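Transcription regulator (Haloarcula marismortui ATCC 43049, PDB 3CRJ) probably acts as a TetR-family transcriptional regulator, a dimer that binds DNA at regulatory regions through helix-turn-helix domains. Local coordinates at residues F73-H78 and Y133-M137; Q15-M20 and Y53-T57. All coordinates share one frame; numbering follows the deposited sequence.

Contact 1 (F73-H78 and Y133-M137); sequences FVDSIH and YVRYM
The ring of Tyr133 takes Val74 CG2 over one face, and its edge is turned to Phe73. Val74 CG2 stands 3.5 Å from the centroid of the Tyr133 ring and 20° off the ring normal, shifted toward the hydroxyl end, a CH-pi contact made by the valine branch that lies beside its own backbone N. Phe73 and Tyr133 do not stack: Tyr133 CD2 lies in the plane of the phenylalanine ring at its edge, while Phe73 CE2 stands near the tyrosine plane, 3.9 Å from Tyr133 CE2. Ile77 CG1, from the same helix, lies over one face of Phe73 near its rim. Met137, modelled as selenomethionine, approaches the same ring obliquely in a Met-aromatic contact, its SE 5.1 Å from the Phe73 centroid. Met137 SE also lies 4.0 Å from Ile77 CG1, the two side chains crossing at about a right angle. Helices 58-78 and 121-148 run almost parallel here, their local axes 16° apart and 12.2 Å from each other, a spacing filled by these large side chains. In TetR-family regulators the helix following the helix-turn-helix leads into the C-terminal domain, and helix 58-78 fits that role, packing its 73-78 part against helix 121-148 of the C-terminal domain. Leu96 of helix 85-97 touches both Phe73 and Met137 and extends the apolar cluster. Replacing Tyr133 by an alanine would probably leave Val74 CG2 without its aromatic face and open a gap beside Phe73. The tyrosine ring spans the interface because CG is anti to the backbone N (chi1 -178°), and this carries Tyr133 OH to within 4.0 Å of His78 CE1 at the exposed margin. Along helix 58-78, Phe73 O accepts both Ile77 N and, at 2.7 Å, Ser76 OG.

Contact 2 (Q15-M20 and Y53-T57); sequences QTEEIM and YYYDT
Tyr54 and Tyr55, neighbours in the loop 53-57, lay their rings against helix 12-30 in different ways, and Ile19 serves both. Its chi1 of -72° sets CG1 beside the backbone N and CG2 anti to it, which parts the two branches: Ile19 CD1 reaches Tyr54 CD2 at 3.7 Å, whereas Ile19 CG2 meets the edge of Tyr55, near the ring plane, 3.9 Å from Tyr55 CE2. Ile19 and Tyr55 run alongside each other, pointing opposite ways, but Ile19 and Tyr54 meet at a slant. One turn earlier Gln15 lays its aliphatic part obliquely against the outer end of Tyr54, with Gln15 CB 3.3 Å from Tyr54 OH; the chain then bends and carries the amide off, its plane 50° from that of the ring. The hydroxyl end of Tyr55 comes at about a right angle to Thr16, whose CG2 is 3.4 Å from Tyr55 OH. Met20, a selenomethionine here, folds back at chi2 and chi3 to bring CE 3.8 Å from Tyr55 CE2.

Within the loop, Tyr53 CD1 sits over the centre of one Tyr54 face, and Tyr54 CB lies over part of a Tyr55 face. Phe12 adds an edge-to-face partner for Tyr54, and Tyr44 of helix 37-44 touches Ile19. The contact thus packs the end of the predicted helix-turn-helix onto the first helix of the DNA-binding domain. No hydrogen bond crosses it, and Thr16 OG1 is bonded to Phe12 O in its own helix; the loop is held here by the shape and apolar surface of Tyr54 and Tyr55, whose hydroxyl oxygens lie near carbon atoms of Gln15, Thr16 and Met20.

Both contacts bury similar areas without a single hydrogen bond across them, yet they serve different levels of the fold. The centre of contact 1 lies about 9 Å from the centre of the chain, and the contact joins two long, nearly parallel helices; contact 2, its centre about 20 Å from that of the chain, seats a loop on a helix inside the DNA-binding domain. Neither is wholly buried. Aromatic rings work with aliphatic branches and selenomethionine in both, but tyrosine hydroxyls take a larger share in contact 2. Helix 58-78 ties them together: it starts just after the loop 53-57, touches Met20 and Tyr55, and contributes residues 73-78 to contact 1; the centres of the two contacts are about 24 Å apart.

Contact 1 (F73-H78 and Y133-M137)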
# COMPACT_ATOMS: atom_id res chain seq x y z
N PHE A 73 -19.37 -3.67 0.70
CA PHE A 73 -18.80 -3.64 -0.65
C PHE A 73 -19.52 -4.65 -1.55
O PHE A 73 -19.94 -4.31 -2.66
CB PHE A 73 -17.30 -3.90 -0.63
CG PHE A 73 -16.69 -3.98 -1.99
CD1 PHE A 73 -16.46 -2.83 -2.72
CD2 PHE A 73 -16.34 -5.20 -2.54
CE1 PHE A 73 -15.90 -2.89 -3.99
CE2 PHE A 73 -15.77 -5.27 -3.81
CZ PHE A 73 -15.56 -4.11 -4.53
N VAL A 74 -19.67 -5.88 -1.04
CA VAL A 74 -20.39 -6.95 -1.73
C VAL A 74 -21.80 -6.52 -2.14
O VAL A 74 -22.21 -6.74 -3.28
CB VAL A 74 -20.39 -8.26 -0.87
CG1 VAL A 74 -21.53 -9.22 -1.27
CG2 VAL A 74 -19.03 -8.95 -0.95
N ASP A 75 -22.52 -5.88 -1.22
CA ASP A 75 -23.85 -5.32 -1.48
C ASP A 75 -23.87 -4.43 -2.70
O ASP A 75 -24.67 -4.65 -3.62
CB ASP A 75 -24.33 -4.51 -0.28
CG ASP A 75 -25.07 -5.34 0.74
OD1 ASP A 75 -25.26 -6.56 0.51
OD2 ASP A 75 -25.46 -4.76 1.78
N SER A 76 -22.98 -3.44 -2.73
CA SER A 76 -22.98 -2.43 -3.78
C SER A 76 -22.70 -3.02 -5.16
O SER A 76 -23.25 -2.55 -6.15
CB SER A 76 -21.97 -1.32 -3.46
OG SER A 76 -20.66 -1.86 -3.43
N ILE A 77 -21.84 -4.05 -5.19
CA ILE A 77 -21.59 -4.83 -6.42
C ILE A 77 -22.81 -5.64 -6.89
O ILE A 77 -23.10 -5.68 -8.08
CB ILE A 77 -20.37 -5.77 -6.27
CG1 ILE A 77 -19.10 -4.97 -5.91
CG2 ILE A 77 -20.15 -6.60 -7.53
CD1 ILE A 77 -18.69 -3.86 -6.93
N HIS A 78 -23.54 -6.27 -5.96
CA HIS A 78 -24.80 -6.93 -6.31
C HIS A 78 -25.75 -5.92 -6.96
O HIS A 78 -26.69 -6.32 -7.62
CB HIS A 78 -25.49 -7.56 -5.09
CG HIS A 78 -24.77 -8.75 -4.52
ND1 HIS A 78 -23.79 -9.44 -5.21
CD2 HIS A 78 -24.91 -9.38 -3.33
CE1 HIS A 78 -23.35 -10.44 -4.47
NE2 HIS A 78 -24.02 -10.43 -3.32
N TYR A 133 -12.10 -11.75 -3.05
CA TYR A 133 -13.42 -11.41 -3.55
C TYR A 133 -13.30 -10.51 -4.77
O TYR A 133 -14.01 -10.70 -5.78
CB TYR A 133 -14.26 -10.71 -2.48
CG TYR A 133 -15.64 -10.40 -2.99
CD1 TYR A 133 -16.63 -11.39 -3.03
CD2 TYR A 133 -15.95 -9.13 -3.49
CE1 TYR A 133 -17.90 -11.13 -3.52
CE2 TYR A 133 -17.23 -8.85 -4.00
CZ TYR A 133 -18.20 -9.85 -4.01
OH TYR A 133 -19.48 -9.59 -4.47
N VAL A 134 -12.40 -9.53 -4.66
CA VAL A 134 -12.17 -8.58 -5.73
C VAL A 134 -11.59 -9.32 -6.91
O VAL A 134 -12.11 -9.23 -8.01
CB VAL A 134 -11.28 -7.40 -5.27
CG1 VAL A 134 -10.85 -6.54 -6.46
CG2 VAL A 134 -12.03 -6.56 -4.21
N ARG A 135 -10.53 -10.08 -6.66
CA ARG A 135 -9.95 -10.98 -7.65
C ARG A 135 -11.02 -11.84 -8.39
O ARG A 135 -11.07 -11.85 -9.63
CB ARG A 135 -8.92 -11.85 -6.95
CG ARG A 135 -8.01 -12.67 -7.83
CD ARG A 135 -7.26 -13.72 -6.98
NE ARG A 135 -7.06 -14.98 -7.71
CZ ARG A 135 -7.50 -16.18 -7.32
NH1 ARG A 135 -8.18 -16.35 -6.18
NH2 ARG A 135 -7.25 -17.23 -8.09
N TYR A 136 -11.87 -12.54 -7.64
CA TYR A 136 -12.94 -13.31 -8.25
C TYR A 136 -13.81 -12.44 -9.15
O TYR A 136 -14.05 -12.80 -10.29
CB TYR A 136 -13.79 -14.04 -7.21
CG TYR A 136 -14.97 -14.83 -7.79
CD1 TYR A 136 -14.92 -16.21 -7.95
CD2 TYR A 136 -16.15 -14.18 -8.17
CE1 TYR A 136 -16.01 -16.93 -8.48
CE2 TYR A 136 -17.24 -14.87 -8.70
CZ TYR A 136 -17.18 -16.24 -8.86
OH TYR A 136 -18.30 -16.91 -9.39
N MSE A 137 -14.29 -11.31 -8.68
CA MSE A 137 -15.20 -10.52 -9.51
C MSE A 137 -14.51 -9.85 -10.71
O MSE A 137 -15.14 -9.63 -11.73
CB MSE A 137 -15.92 -9.48 -8.68
CG MSE A 137 -15.00 -8.44 -8.17
SE MSE A 137 -15.95 -6.97 -7.39
CE MSE A 137 -14.81 -5.62 -8.16

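Contact 2 (Q15-M20 and Y53-T57)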
# COMPACT_ATOMS: atom_id res chain seq x y z
N GLN A 15 -28.06 -4.60 17.12
CA GLN A 15 -26.95 -4.16 17.98
C GLN A 15 -25.59 -4.20 17.28
O GLN A 15 -24.77 -3.30 17.44
CB GLN A 15 -26.88 -5.04 19.22
CG GLN A 15 -27.41 -4.42 20.50
CD GLN A 15 -28.81 -3.89 20.35
OE1 GLN A 15 -29.01 -2.78 19.85
NE2 GLN A 15 -29.79 -4.67 20.78
N THR A 16 -25.36 -5.28 16.53
CA THR A 16 -24.15 -5.47 15.76
C THR A 16 -23.96 -4.28 14.80
O THR A 16 -22.94 -3.59 14.84
CB THR A 16 -24.22 -6.83 15.02
OG1 THR A 16 -24.44 -7.88 15.97
CG2 THR A 16 -22.95 -7.13 14.24
N GLU A 17 -24.99 -4.01 13.99
CA GLU A 17 -25.02 -2.89 13.04
C GLU A 17 -24.78 -1.52 13.68
O GLU A 17 -23.93 -0.75 13.23
CB GLU A 17 -26.34 -2.90 12.30
CG GLU A 17 -26.31 -3.61 10.96
CD GLU A 17 -26.34 -2.62 9.80
OE1 GLU A 17 -25.69 -1.56 9.91
OE2 GLU A 17 -27.01 -2.90 8.78
N GLU A 18 -25.55 -1.20 14.72
CA GLU A 18 -25.34 0.03 15.49
C GLU A 18 -23.92 0.09 16.03
O GLU A 18 -23.32 1.17 16.05
CB GLU A 18 -26.30 0.10 16.67
CG GLU A 18 -27.61 0.79 16.44
CD GLU A 18 -28.29 1.10 17.76
OE1 GLU A 18 -27.85 2.05 18.44
OE2 GLU A 18 -29.24 0.39 18.14
N ILE A 19 -23.40 -1.06 16.47
CA ILE A 19 -22.00 -1.13 16.94
C ILE A 19 -20.99 -0.98 15.80
O ILE A 19 -19.99 -0.28 15.97
CB ILE A 19 -21.70 -2.37 17.82
CG1 ILE A 19 -22.36 -2.22 19.21
CG2 ILE A 19 -20.19 -2.53 18.00
CD1 ILE A 19 -22.21 -3.44 20.14
N MSE A 20 -21.24 -1.62 14.66
CA MSE A 20 -20.36 -1.43 13.50
C MSE A 20 -20.31 0.05 13.12
O MSE A 20 -19.25 0.60 12.92
CB MSE A 20 -20.79 -2.29 12.32
CG MSE A 20 -20.55 -3.80 12.50
SE MSE A 20 -18.73 -4.38 13.05
CE MSE A 20 -18.79 -4.06 14.98
N TYR A 53 -20.42 -7.28 25.41
CA TYR A 53 -21.42 -8.32 25.26
C TYR A 53 -21.22 -9.09 23.95
O TYR A 53 -21.43 -10.29 23.89
CB TYR A 53 -22.84 -7.73 25.35
CG TYR A 53 -23.96 -8.74 25.25
CD1 TYR A 53 -24.52 -9.06 24.02
CD2 TYR A 53 -24.48 -9.36 26.39
CE1 TYR A 53 -25.57 -9.98 23.92
CE2 TYR A 53 -25.52 -10.28 26.29
CZ TYR A 53 -26.05 -10.59 25.05
OH TYR A 53 -27.08 -11.50 24.94
N TYR A 54 -20.79 -8.39 22.90
CA TYR A 54 -20.62 -8.99 21.59
C TYR A 54 -19.17 -9.27 21.23
O TYR A 54 -18.88 -10.23 20.53
CB TYR A 54 -21.27 -8.12 20.52
CG TYR A 54 -22.75 -7.96 20.73
CD1 TYR A 54 -23.63 -8.97 20.34
CD2 TYR A 54 -23.27 -6.82 21.33
CE1 TYR A 54 -24.99 -8.84 20.53
CE2 TYR A 54 -24.63 -6.69 21.54
CZ TYR A 54 -25.49 -7.70 21.13
OH TYR A 54 -26.85 -7.58 21.34
N TYR A 55 -18.27 -8.41 21.69
CA TYR A 55 -16.85 -8.54 21.39
C TYR A 55 -16.01 -8.40 22.66
O TYR A 55 -16.29 -7.54 23.51
CB TYR A 55 -16.44 -7.52 20.35
CG TYR A 55 -17.41 -7.45 19.19
CD1 TYR A 55 -17.44 -8.46 18.22
CD2 TYR A 55 -18.30 -6.40 19.08
CE1 TYR A 55 -18.33 -8.41 17.17
CE2 TYR A 55 -19.20 -6.34 18.02
CZ TYR A 55 -19.20 -7.35 17.08
OH TYR A 55 -20.09 -7.29 16.04
N ASP A 56 -14.98 -9.23 22.77
CA ASP A 56 -14.16 -9.27 23.98
C ASP A 56 -12.95 -8.36 23.86
O ASP A 56 -12.38 -7.93 24.86
CB ASP A 56 -13.74 -10.71 24.24
CG ASP A 56 -14.61 -11.71 23.48
OD1 ASP A 56 -15.08 -12.70 24.10
OD2 ASP A 56 -14.84 -11.46 22.25
N THR A 57 -12.58 -8.06 22.62
CA THR A 57 -11.37 -7.32 22.33
C THR A 57 -11.63 -6.31 21.26
O THR A 57 -12.52 -6.49 20.42
CB THR A 57 -10.32 -8.28 21.82
OG1 THR A 57 -10.14 -9.31 22.79
CG2 THR A 57 -8.98 -7.57 21.59